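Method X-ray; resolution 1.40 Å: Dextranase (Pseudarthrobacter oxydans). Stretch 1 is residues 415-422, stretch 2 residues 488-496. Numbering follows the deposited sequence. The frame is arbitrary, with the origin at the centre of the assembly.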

# COMPACT_ATOMS: atom_id res chain seq x y z
N GLN A 415 -6.58 2.03 -9.56
CA GLN A 415 -8.01 1.87 -9.85
C GLN A 415 -8.65 3.23 -10.07
O GLN A 415 -8.47 4.13 -9.25
CB GLN A 415 -8.69 1.21 -8.64
CG GLN A 415 -10.20 1.01 -8.79
CD GLN A 415 -10.52 0.03 -9.89
OE1 GLN A 415 -10.99 0.40 -10.96
NE2 GLN A 415 -10.23 -1.25 -9.64
N TRP A 416 -9.43 3.37 -11.15
CA TRP A 416 -10.30 4.54 -11.29
C TRP A 416 -11.72 4.18 -11.71
O TRP A 416 -12.53 5.08 -11.98
CB TRP A 416 -9.70 5.63 -12.20
CG TRP A 416 -9.61 5.30 -13.67
CD1 TRP A 416 -10.60 5.44 -14.61
CD2 TRP A 416 -8.46 4.82 -14.37
NE1 TRP A 416 -10.13 5.07 -15.85
CE2 TRP A 416 -8.82 4.69 -15.73
CE3 TRP A 416 -7.15 4.52 -13.98
CZ2 TRP A 416 -7.91 4.24 -16.70
CZ3 TRP A 416 -6.25 4.07 -14.95
CH2 TRP A 416 -6.65 3.93 -16.29
N GLY A 417 -12.06 2.89 -11.75
CA GLY A 417 -13.39 2.45 -12.14
C GLY A 417 -14.35 2.25 -10.98
O GLY A 417 -14.36 3.04 -10.03
N TRP A 418 -15.16 1.18 -11.08
CA TRP A 418 -16.22 0.79 -10.13
C TRP A 418 -17.52 1.59 -10.29
O TRP A 418 -18.60 1.05 -10.04
CB TRP A 418 -15.78 0.81 -8.67
CG TRP A 418 -14.75 -0.22 -8.26
CD1 TRP A 418 -13.51 0.03 -7.73
CD2 TRP A 418 -14.89 -1.66 -8.28
NE1 TRP A 418 -12.87 -1.16 -7.45
CE2 TRP A 418 -13.69 -2.20 -7.78
CE3 TRP A 418 -15.91 -2.53 -8.70
CZ2 TRP A 418 -13.48 -3.58 -7.67
CZ3 TRP A 418 -15.70 -3.90 -8.58
CH2 TRP A 418 -14.49 -4.41 -8.08
N THR A 419 -17.43 2.88 -10.61
CA THR A 419 -18.59 3.71 -10.89
C THR A 419 -18.20 4.71 -11.95
O THR A 419 -17.00 4.98 -12.14
CB THR A 419 -19.08 4.48 -9.65
OG1 THR A 419 -18.16 5.52 -9.31
CG2 THR A 419 -19.29 3.59 -8.44
N PRO A 420 -19.16 5.31 -12.65
CA PRO A 420 -18.83 6.50 -13.46
C PRO A 420 -18.30 7.60 -12.56
O PRO A 420 -18.72 7.74 -11.41
CB PRO A 420 -20.18 6.89 -14.08
CG PRO A 420 -21.00 5.64 -14.04
CD PRO A 420 -20.58 4.92 -12.80
N ARG A 421 -17.33 8.36 -13.07
CA ARG A 421 -16.67 9.40 -12.28
C ARG A 421 -16.39 10.61 -13.16
O ARG A 421 -16.28 10.50 -14.38
CB ARG A 421 -15.36 8.90 -11.65
CG ARG A 421 -15.55 7.75 -10.69
CD ARG A 421 -14.23 7.26 -10.10
NE ARG A 421 -14.38 5.97 -9.42
CZ ARG A 421 -14.88 5.82 -8.20
NH1 ARG A 421 -15.27 6.88 -7.49
NH2 ARG A 421 -14.99 4.61 -7.68
N ASN A 422 -16.27 11.77 -12.50
CA ASN A 422 -15.80 13.01 -13.11
C ASN A 422 -14.43 13.32 -12.52
O ASN A 422 -14.33 13.67 -11.34
CB ASN A 422 -16.78 14.15 -12.85
CG ASN A 422 -18.01 14.06 -13.72
OD1 ASN A 422 -17.93 13.81 -14.91
ND2 ASN A 422 -19.18 14.26 -13.10
N ALA A 488 -1.13 -5.77 -17.90
CA ALA A 488 -0.78 -4.36 -17.82
C ALA A 488 -1.97 -3.47 -17.47
O ALA A 488 -1.91 -2.70 -16.51
CB ALA A 488 -0.14 -3.89 -19.13
N ILE A 489 -3.05 -3.53 -18.26
CA ILE A 489 -4.12 -2.54 -18.13
C ILE A 489 -5.44 -3.11 -18.61
O ILE A 489 -5.53 -3.69 -19.69
CB ILE A 489 -3.75 -1.23 -18.87
CG1 ILE A 489 -4.85 -0.19 -18.69
CG2 ILE A 489 -3.48 -1.48 -20.35
CD1 ILE A 489 -4.37 1.24 -19.01
N ARG A 490 -6.49 -2.92 -17.80
CA ARG A 490 -7.85 -3.26 -18.22
C ARG A 490 -8.74 -2.07 -17.91
O ARG A 490 -8.95 -1.74 -16.74
CB ARG A 490 -8.36 -4.54 -17.56
CG ARG A 490 -7.82 -5.79 -18.22
CD ARG A 490 -8.20 -7.08 -17.50
NE ARG A 490 -7.34 -8.14 -18.01
CZ ARG A 490 -7.20 -9.34 -17.45
NH1 ARG A 490 -7.89 -9.67 -16.38
NH2 ARG A 490 -6.35 -10.20 -17.99
N VAL A 491 -9.28 -1.45 -18.95
CA VAL A 491 -10.17 -0.31 -18.80
C VAL A 491 -11.55 -0.72 -19.29
O VAL A 491 -11.76 -0.87 -20.49
CB VAL A 491 -9.65 0.91 -19.57
CG1 VAL A 491 -10.65 2.06 -19.50
CG2 VAL A 491 -8.29 1.35 -19.01
N TYR A 492 -12.48 -0.92 -18.35
CA TYR A 492 -13.90 -1.03 -18.67
C TYR A 492 -14.48 0.35 -18.42
O TYR A 492 -14.74 0.73 -17.28
CB TYR A 492 -14.55 -2.14 -17.84
CG TYR A 492 -13.76 -3.42 -18.01
CD1 TYR A 492 -13.89 -4.20 -19.15
CD2 TYR A 492 -12.83 -3.81 -17.05
CE1 TYR A 492 -13.12 -5.35 -19.32
CE2 TYR A 492 -12.07 -4.94 -17.21
CZ TYR A 492 -12.23 -5.71 -18.34
OH TYR A 492 -11.45 -6.84 -18.50
N ALA A 493 -14.60 1.14 -19.49
CA ALA A 493 -14.89 2.56 -19.35
C ALA A 493 -16.34 2.77 -18.95
O ALA A 493 -17.26 2.43 -19.70
CB ALA A 493 -14.60 3.29 -20.66
N LEU A 494 -16.54 3.35 -17.76
CA LEU A 494 -17.86 3.69 -17.26
C LEU A 494 -18.18 5.16 -17.47
O LEU A 494 -19.28 5.60 -17.11
CB LEU A 494 -17.97 3.33 -15.78
CG LEU A 494 -17.76 1.85 -15.44
CD1 LEU A 494 -17.72 1.64 -13.93
CD2 LEU A 494 -18.85 0.99 -16.08
N SER A 495 -17.24 5.91 -18.05
CA SER A 495 -17.38 7.33 -18.33
C SER A 495 -16.66 7.60 -19.64
O SER A 495 -15.82 6.81 -20.07
CB SER A 495 -16.70 8.17 -17.22
OG SER A 495 -17.21 7.87 -15.93
N ASP A 496 -17.00 8.72 -20.29
CA ASP A 496 -16.14 9.22 -21.35
C ASP A 496 -14.72 9.32 -20.81
O ASP A 496 -14.51 9.74 -19.67
CB ASP A 496 -16.60 10.61 -21.80
CG ASP A 496 -17.84 10.57 -22.68
OD1 ASP A 496 -18.39 9.48 -22.95
OD2 ASP A 496 -18.29 11.66 -23.08

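The strand 489-493 of stretch 2 meets the irregular loop of stretch 1 mainly through apolar side chains. Ile 489 makes the first contact. Its CB points sideways, but the t, t side chain extends so that Ile 489 CD1 comes 4.5 Å from Trp 416 CH2. Val 491 packs more tightly on the same indole: Val 491 CG2 lies 3.7 Å from Trp 416 CZ2. Both methyl groups approach the ring obliquely. The large indole, with chi1 p, reaches two alternate strand residues, and all three are buried.

Tyr 492 and Ala 493 make no contact. Leu 494 follows, with its CB directed toward stretch 1, and loses more area to the contact than any other residue. Leu 494 CD1 rests 3.6 Å from Trp 418 C and 3.6 Å from Thr 419 N, so the methyl packs on backbone. Leu 494 CB is 4.2 Å from Pro 420 CG, and Leu 494 O is 3.4 Å from Pro 420 CB.

Ser 495 adds the one hydrogen bond across the stretches. Arg 421 N donates to Ser 495 OG at 2.9 Å, with an N-H...acceptor angle of 158°. The short serine side chain places its hydroxyl directly at the backbone. The arginine side chain turns back into its own loop, where Arg 421 NH2 bonds Gly 417 O at 2.9 Å.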